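Local coordinates for protein pectate lyase (PDB 5AMV) that cleaves polygalacturonate by calcium-dependent elimination, giving oligosaccharides with unsaturated galacturonate at their non-reducing ends, at residues 39-44 / 54-59; 120-125 / 181-186. All blocks are in the same frame, centred on the assembly; numbering follows the deposited sequence.

Interaction 1 (39-44 / 54-59)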
loop_
_atom_site.group_PDB
_atom_site.type_symbol
_atom_site.label_atom_id
_atom_site.label_comp_id
_atom_site.label_asym_id
_atom_site.label_seq_id
_atom_site.Cartn_x
_atom_site.Cartn_y
_atom_site.Cartn_z
ATOM N N ASN A 39 -1.398 -21.312 -9.111
ATOM C CA ASN A 39 -0.665 -22.539 -8.728
ATOM C C ASN A 39 0.829 -22.406 -8.955
ATOM O O ASN A 39 1.638 -22.749 -8.070
ATOM C CB ASN A 39 -1.175 -23.739 -9.521
ATOM C CG ASN A 39 -2.558 -24.185 -9.069
ATOM O OD1 ASN A 39 -2.966 -23.935 -7.905
ATOM N ND2 ASN A 39 -3.310 -24.816 -10.004
ATOM N N GLN A 40 1.181 -21.867 -10.125
ATOM C CA GLN A 40 2.590 -21.656 -10.457
ATOM C C GLN A 40 3.254 -20.662 -9.509
ATOM O O GLN A 40 4.418 -20.861 -9.111
ATOM C CB GLN A 40 2.780 -21.247 -11.912
ATOM C CG GLN A 40 2.349 -22.344 -12.892
ATOM C CD GLN A 40 2.575 -21.976 -14.345
ATOM O OE1 GLN A 40 2.789 -20.818 -14.698
ATOM N NE2 GLN A 40 2.503 -22.993 -15.221
ATOM N N LEU A 41 2.537 -19.585 -9.172
ATOM C CA LEU A 41 3.095 -18.613 -8.239
ATOM C C LEU A 41 3.345 -19.219 -6.854
ATOM O O LEU A 41 4.432 -19.070 -6.314
ATOM C CB LEU A 41 2.214 -17.350 -8.198
ATOM C CG LEU A 41 2.621 -16.328 -7.122
ATOM C CD1 LEU A 41 4.008 -15.711 -7.499
ATOM C CD2 LEU A 41 1.572 -15.250 -7.010
ATOM N N VAL A 42 2.357 -19.928 -6.295
ATOM C CA VAL A 42 2.457 -20.591 -4.998
ATOM C C VAL A 42 3.650 -21.598 -4.999
ATOM O O VAL A 42 4.503 -21.632 -4.061
ATOM C CB VAL A 42 1.081 -21.239 -4.671
ATOM C CG1 VAL A 42 1.197 -22.303 -3.541
ATOM C CG2 VAL A 42 0.044 -20.130 -4.343
ATOM N N SER A 43 3.728 -22.396 -6.066
ATOM C CA SER A 43 4.849 -23.316 -6.275
ATOM C C SER A 43 6.223 -22.631 -6.250
ATOM O O SER A 43 7.152 -23.085 -5.544
ATOM C CB SER A 43 4.663 -24.039 -7.605
ATOM O OG SER A 43 3.519 -24.869 -7.551
ATOM N N ALA A 44 6.366 -21.551 -7.027
ATOM C CA ALA A 44 7.657 -20.813 -7.106
ATOM C C ALA A 44 8.050 -20.203 -5.754
ATOM O O ALA A 44 9.238 -20.247 -5.372
ATOM C CB ALA A 44 7.647 -19.703 -8.210
ATOM N N LYS A 54 15.784 -16.490 -5.373
ATOM C CA LYS A 54 14.891 -16.851 -6.478
ATOM C C LYS A 54 14.385 -15.649 -7.287
ATOM O O LYS A 54 14.182 -14.569 -6.739
ATOM C CB LYS A 54 13.702 -17.643 -5.923
ATOM C CG LYS A 54 12.748 -16.780 -5.088
ATOM C CD LYS A 54 11.815 -17.543 -4.178
ATOM C CE LYS A 54 12.531 -18.103 -2.960
ATOM N NZ LYS A 54 13.258 -17.033 -2.127
ATOM N N ILE A 55 14.179 -15.842 -8.589
ATOM C CA ILE A 55 13.614 -14.827 -9.440
ATOM C C ILE A 55 12.327 -15.411 -9.991
ATOM O O ILE A 55 12.307 -16.563 -10.455
ATOM C CB ILE A 55 14.580 -14.449 -10.577
ATOM C CG1 ILE A 55 15.832 -13.811 -9.989
ATOM C CG2 ILE A 55 13.919 -13.461 -11.590
ATOM C CD1 ILE A 55 17.006 -13.746 -10.911
ATOM N N ILE A 56 11.267 -14.613 -9.951
ATOM C CA ILE A 56 9.953 -15.047 -10.417
ATOM C C ILE A 56 9.434 -14.016 -11.378
ATOM O O ILE A 56 9.201 -12.876 -10.973
ATOM C CB ILE A 56 8.959 -15.176 -9.241
ATOM C CG1 ILE A 56 9.429 -16.253 -8.264
ATOM C CG2 ILE A 56 7.508 -15.476 -9.753
ATOM C CD1 ILE A 56 8.644 -16.280 -6.945
ATOM N N TYR A 57 9.256 -14.424 -12.648
ATOM C CA TYR A 57 8.660 -13.589 -13.680
ATOM C C TYR A 57 7.152 -13.815 -13.705
ATOM O O TYR A 57 6.724 -14.956 -13.813
ATOM C CB TYR A 57 9.202 -13.951 -15.088
ATOM C CG TYR A 57 10.625 -13.490 -15.246
ATOM C CD1 TYR A 57 10.907 -12.140 -15.484
ATOM C CD2 TYR A 57 11.694 -14.389 -15.103
ATOM C CE1 TYR A 57 12.252 -11.686 -15.609
ATOM C CE2 TYR A 57 13.003 -13.952 -15.243
ATOM C CZ TYR A 57 13.272 -12.609 -15.483
ATOM O OH TYR A 57 14.597 -12.232 -15.583
ATOM N N ILE A 58 6.368 -12.744 -13.643
ATOM C CA ILE A 58 4.916 -12.860 -13.800
ATOM C C ILE A 58 4.568 -12.673 -15.264
ATOM O O ILE A 58 4.840 -11.604 -15.864
ATOM C CB ILE A 58 4.136 -11.865 -12.877
ATOM C CG1 ILE A 58 4.542 -12.219 -11.431
ATOM C CG2 ILE A 58 2.594 -11.901 -13.192
ATOM C CD1 ILE A 58 3.521 -12.018 -10.347
ATOM N N LYS A 59 3.965 -13.716 -15.836
ATOM C CA LYS A 59 3.551 -13.685 -17.221
ATOM C C LYS A 59 2.025 -13.531 -17.345
ATOM O O LYS A 59 1.262 -14.460 -16.974
ATOM C CB LYS A 59 4.055 -14.983 -17.894
ATOM C CG LYS A 59 3.625 -15.141 -19.312
ATOM C CD LYS A 59 4.195 -16.422 -19.918
ATOM C CE LYS A 59 3.895 -16.425 -21.408
ATOM N NZ LYS A 59 4.285 -17.762 -21.983
#
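Leu41 makes the first contact between helix 38-45 and strand 54-58. Its CG is anti to the backbone N (chi1 173°), which carries CD1 to 4.2 Å from Ile56 CG2. The two side chains cross at about a right angle. Ala44, one turn further on, meets the other branch of Ile56. Its CB points at the strand and lies 3.8 Å from Ile56 CD1. Ile56 thus offers CG2 to Leu41 and the longer CG1-CD1 arm to Ala44, and its side chain also touches Val35. With an alanine here in place of Ile56, a gap would probably open where CG2 meets Leu41 CD1 and CD1 meets Ala44 CB. The carbonyl of Ala44 faces the chain of Lys54, with Ala44 O 3.9 Å from Lys54 CD. That lysine chain is bent at chi3 and chi4, and its NZ bonds to Thr52 O, Asn50 O and Thr129 OG1. No hydrogen bond joins helix to strand, whose directions differ by 170°. The contact is apolar packing of a short helix on a strand that pairs in parallel with strands 32-35 and 129-133. Such a helix covering the N-terminal end is characteristic of the right-handed parallel beta-helix of polysaccharide lyase family 1.

Interaction 2 (120-125 / 181-186). With CA (calcium ion), chain C.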
loop_
_atom_site.group_PDB
_atom_site.type_symbol
_atom_site.label_atom_id
_atom_site.label_comp_id
_atom_site.label_asym_id
_atom_site.label_seq_id
_atom_site.Cartn_x
_atom_site.Cartn_y
_atom_site.Cartn_z
ATOM N N ARG A 120 -6.879 -18.096 -0.164
ATOM C CA ARG A 120 -6.614 -18.031 -1.607
ATOM C C ARG A 120 -5.827 -16.786 -2.005
ATOM O O ARG A 120 -4.927 -16.838 -2.827
ATOM C CB ARG A 120 -7.918 -18.075 -2.412
ATOM C CG ARG A 120 -8.822 -19.255 -2.049
ATOM C CD ARG A 120 -7.991 -20.541 -2.014
ATOM N NE ARG A 120 -7.589 -20.979 -3.347
ATOM C CZ ARG A 120 -6.941 -22.118 -3.579
ATOM N NH1 ARG A 120 -6.623 -22.904 -2.566
ATOM N NH2 ARG A 120 -6.628 -22.478 -4.816
ATOM N N VAL A 121 -6.189 -15.644 -1.428
ATOM C CA VAL A 121 -5.654 -14.404 -2.000
ATOM C C VAL A 121 -4.358 -13.884 -1.404
ATOM O O VAL A 121 -3.653 -13.118 -2.078
ATOM C CB VAL A 121 -6.678 -13.248 -1.928
ATOM C CG1 VAL A 121 -7.981 -13.605 -2.673
ATOM C CG2 VAL A 121 -6.966 -12.821 -0.478
ATOM N N MET A 122 -4.053 -14.276 -0.162
ATOM C CA MET A 122 -2.859 -13.791 0.502
ATOM C C MET A 122 -1.727 -14.811 0.355
ATOM O O MET A 122 -1.919 -15.969 0.636
ATOM C CB MET A 122 -3.144 -13.488 1.972
ATOM C CG MET A 122 -2.138 -12.495 2.555
ATOM S SD MET A 122 -2.595 -12.017 4.223
ATOM C CE MET A 122 -4.182 -11.283 4.008
ATOM N N VAL A 123 -0.556 -14.350 -0.099
ATOM C CA VAL A 123 0.638 -15.226 -0.143
ATOM C C VAL A 123 1.815 -14.504 0.486
ATOM O O VAL A 123 1.962 -13.263 0.294
ATOM C CB VAL A 123 1.011 -15.698 -1.580
ATOM C CG1 VAL A 123 -0.025 -16.708 -2.054
ATOM C CG2 VAL A 123 1.168 -14.455 -2.562
ATOM N N ASP A 124 2.655 -15.255 1.197
ATOM C CA ASP A 124 3.873 -14.701 1.798
ATOM C C ASP A 124 5.029 -14.785 0.843
ATOM O O ASP A 124 5.264 -15.816 0.184
ATOM C CB ASP A 124 4.246 -15.393 3.107
ATOM C CG ASP A 124 3.194 -15.186 4.226
ATOM O OD1 ASP A 124 2.348 -14.248 4.202
ATOM O OD2 ASP A 124 3.197 -15.997 5.167
ATOM N N ILE A 125 5.761 -13.675 0.764
ATOM C CA ILE A 125 6.950 -13.610 -0.078
ATOM C C ILE A 125 8.180 -13.903 0.802
ATOM O O ILE A 125 8.479 -13.126 1.734
ATOM C CB ILE A 125 7.114 -12.230 -0.759
ATOM C CG1 ILE A 125 5.750 -11.726 -1.322
ATOM C CG2 ILE A 125 8.247 -12.312 -1.814
ATOM C CD1 ILE A 125 5.016 -12.686 -2.350
ATOM N N SER A 181 -11.847 -3.839 5.739
ATOM C CA SER A 181 -11.453 -5.027 4.954
ATOM C C SER A 181 -9.994 -5.391 5.216
ATOM O O SER A 181 -9.229 -4.567 5.753
ATOM C CB SER A 181 -11.718 -4.783 3.485
ATOM O OG SER A 181 -13.107 -5.042 3.189
ATOM N N GLN A 182 -9.609 -6.627 4.848
ATOM C CA GLN A 182 -8.324 -7.200 5.253
ATOM C C GLN A 182 -7.199 -7.115 4.230
ATOM O O GLN A 182 -6.043 -7.359 4.627
ATOM C CB GLN A 182 -8.482 -8.677 5.648
ATOM C CG GLN A 182 -9.132 -8.884 7.006
ATOM C CD GLN A 182 -8.333 -8.241 8.149
ATOM O OE1 GLN A 182 -7.165 -8.595 8.387
ATOM N NE2 GLN A 182 -8.965 -7.303 8.863
ATOM N N TYR A 183 -7.493 -6.860 2.946
ATOM C CA TYR A 183 -6.440 -7.092 1.933
ATOM C C TYR A 183 -5.893 -5.817 1.392
ATOM O O TYR A 183 -6.647 -4.946 0.971
ATOM C CB TYR A 183 -6.935 -7.985 0.750
ATOM C CG TYR A 183 -7.633 -9.193 1.287
ATOM C CD1 TYR A 183 -6.962 -10.064 2.148
ATOM C CD2 TYR A 183 -8.989 -9.422 1.006
ATOM C CE1 TYR A 183 -7.620 -11.133 2.728
ATOM C CE2 TYR A 183 -9.653 -10.497 1.567
ATOM C CZ TYR A 183 -8.985 -11.346 2.410
ATOM O OH TYR A 183 -9.679 -12.368 3.025
ATOM N N ASP A 184 -4.569 -5.746 1.375
ATOM C CA ASP A 184 -3.870 -4.687 0.653
ATOM C C ASP A 184 -3.336 -5.333 -0.636
ATOM O O ASP A 184 -3.341 -6.569 -0.754
ATOM C CB ASP A 184 -2.668 -4.246 1.490
ATOM C CG ASP A 184 -3.020 -3.841 2.904
ATOM O OD1 ASP A 184 -4.079 -3.236 3.163
ATOM O OD2 ASP A 184 -2.174 -4.051 3.812
ATOM N N ASN A 185 -2.784 -4.543 -1.574
ATOM C CA ASN A 185 -2.031 -5.172 -2.680
ATOM C C ASN A 185 -0.703 -5.749 -2.157
ATOM O O ASN A 185 -0.360 -6.895 -2.464
ATOM C CB ASN A 185 -1.794 -4.164 -3.819
ATOM C CG ASN A 185 -3.071 -3.474 -4.214
ATOM O OD1 ASN A 185 -3.224 -2.257 -3.984
ATOM N ND2 ASN A 185 -4.021 -4.227 -4.821
ATOM N N ILE A 186 0.003 -4.964 -1.332
ATOM C CA ILE A 186 1.244 -5.433 -0.703
ATOM C C ILE A 186 1.238 -4.962 0.765
ATOM O O ILE A 186 1.026 -3.768 1.046
ATOM C CB ILE A 186 2.509 -4.853 -1.399
ATOM C CG1 ILE A 186 2.560 -5.273 -2.867
ATOM C CG2 ILE A 186 3.810 -5.296 -0.650
ATOM C CD1 ILE A 186 3.667 -4.549 -3.661
HETATM CA CA CA C . -3.476 -2.754 5.357
HETATM O O HOH W 1 -4.421 -4.819 5.935
HETATM O O HOH W 2 -3.924 -1.146 7.005
HETATM O O HOH W 3 -1.668 -3.137 6.759
#
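The loop before strand 186-189 carries the calcium ligand Asp184, and its Tyr183 packs on the junction between helix 105-121 and strand 122-124. Val121 and Met122 form that junction. Val121 CG2 sits over the centre of one face of the Tyr183 ring, 3.7 Å from the centroid and 12° off the ring normal. This is a CH-pi contact. The valine torsion (chi1 -59°) sets CG2 between the backbone N and the carbonyl carbon, from where it reaches the ring. Met122 comes from another direction. Its CE meets the ring edge in plane, 3.6 Å from Tyr183 CD1. Met122 was modelled in two conformations, so the edge contact is less certain than the one over the face. The opposite face of the ring is covered near its rim by CB of Gln182. Gln114, Gln117 and Lys118 of helix 105-121 also touch the tyrosine.

The next residue turns to the metal. Asp184 holds calcium with both carboxylate oxygens, OD1 at 2.3 Å and OD2 at 2.4 Å. Asp223 and Asp227 also bind the ion, and three waters complete its shell. Water 1 is 2.3 Å from calcium and donates to Gln182 O at 3.3 Å. In the second shell, Thr187 OG1 bonds to Asp184 OD2 and Gly224 N bonds to Asp184 OD1. These bonds are likely to fix the rotation of the carboxylate.

The chemistry is therefore divided along three neighbouring residues. Tyr183 meets Val121 and Met122 through apolar contacts, with no hydrogen bond between the two segments. The Asp184 carboxylate binds the metal directly and Gln182 O through water, consistent with a loop seated by Tyr183 beside its calcium site.

Interaction 1 and interaction 2 follow each other along the chain, with centres 16 Å apart. They touch directly: Val42 CG2 of helix 38-45 packs 4.1 Å from Val123 CG1 of strand 122-124. Leu45 of the same helix reaches Val123 and Ile125. Asp68 forms a second bridge: its backbone O accepts from Asn39 ND2, and in one of two modelled conformers of Arg120 its OD1 makes a salt bridge with Arg120 NH2. Interaction 1 lies away from the annotated sites. Interaction 2 holds a calcium ligand, and the Tyr183 side chain is about 6 Å from that of Asp223. The Gln182 side chain remains about 13 Å from the bound galacturonate, so interaction 2 serves the metal site without lining the sugar pocket.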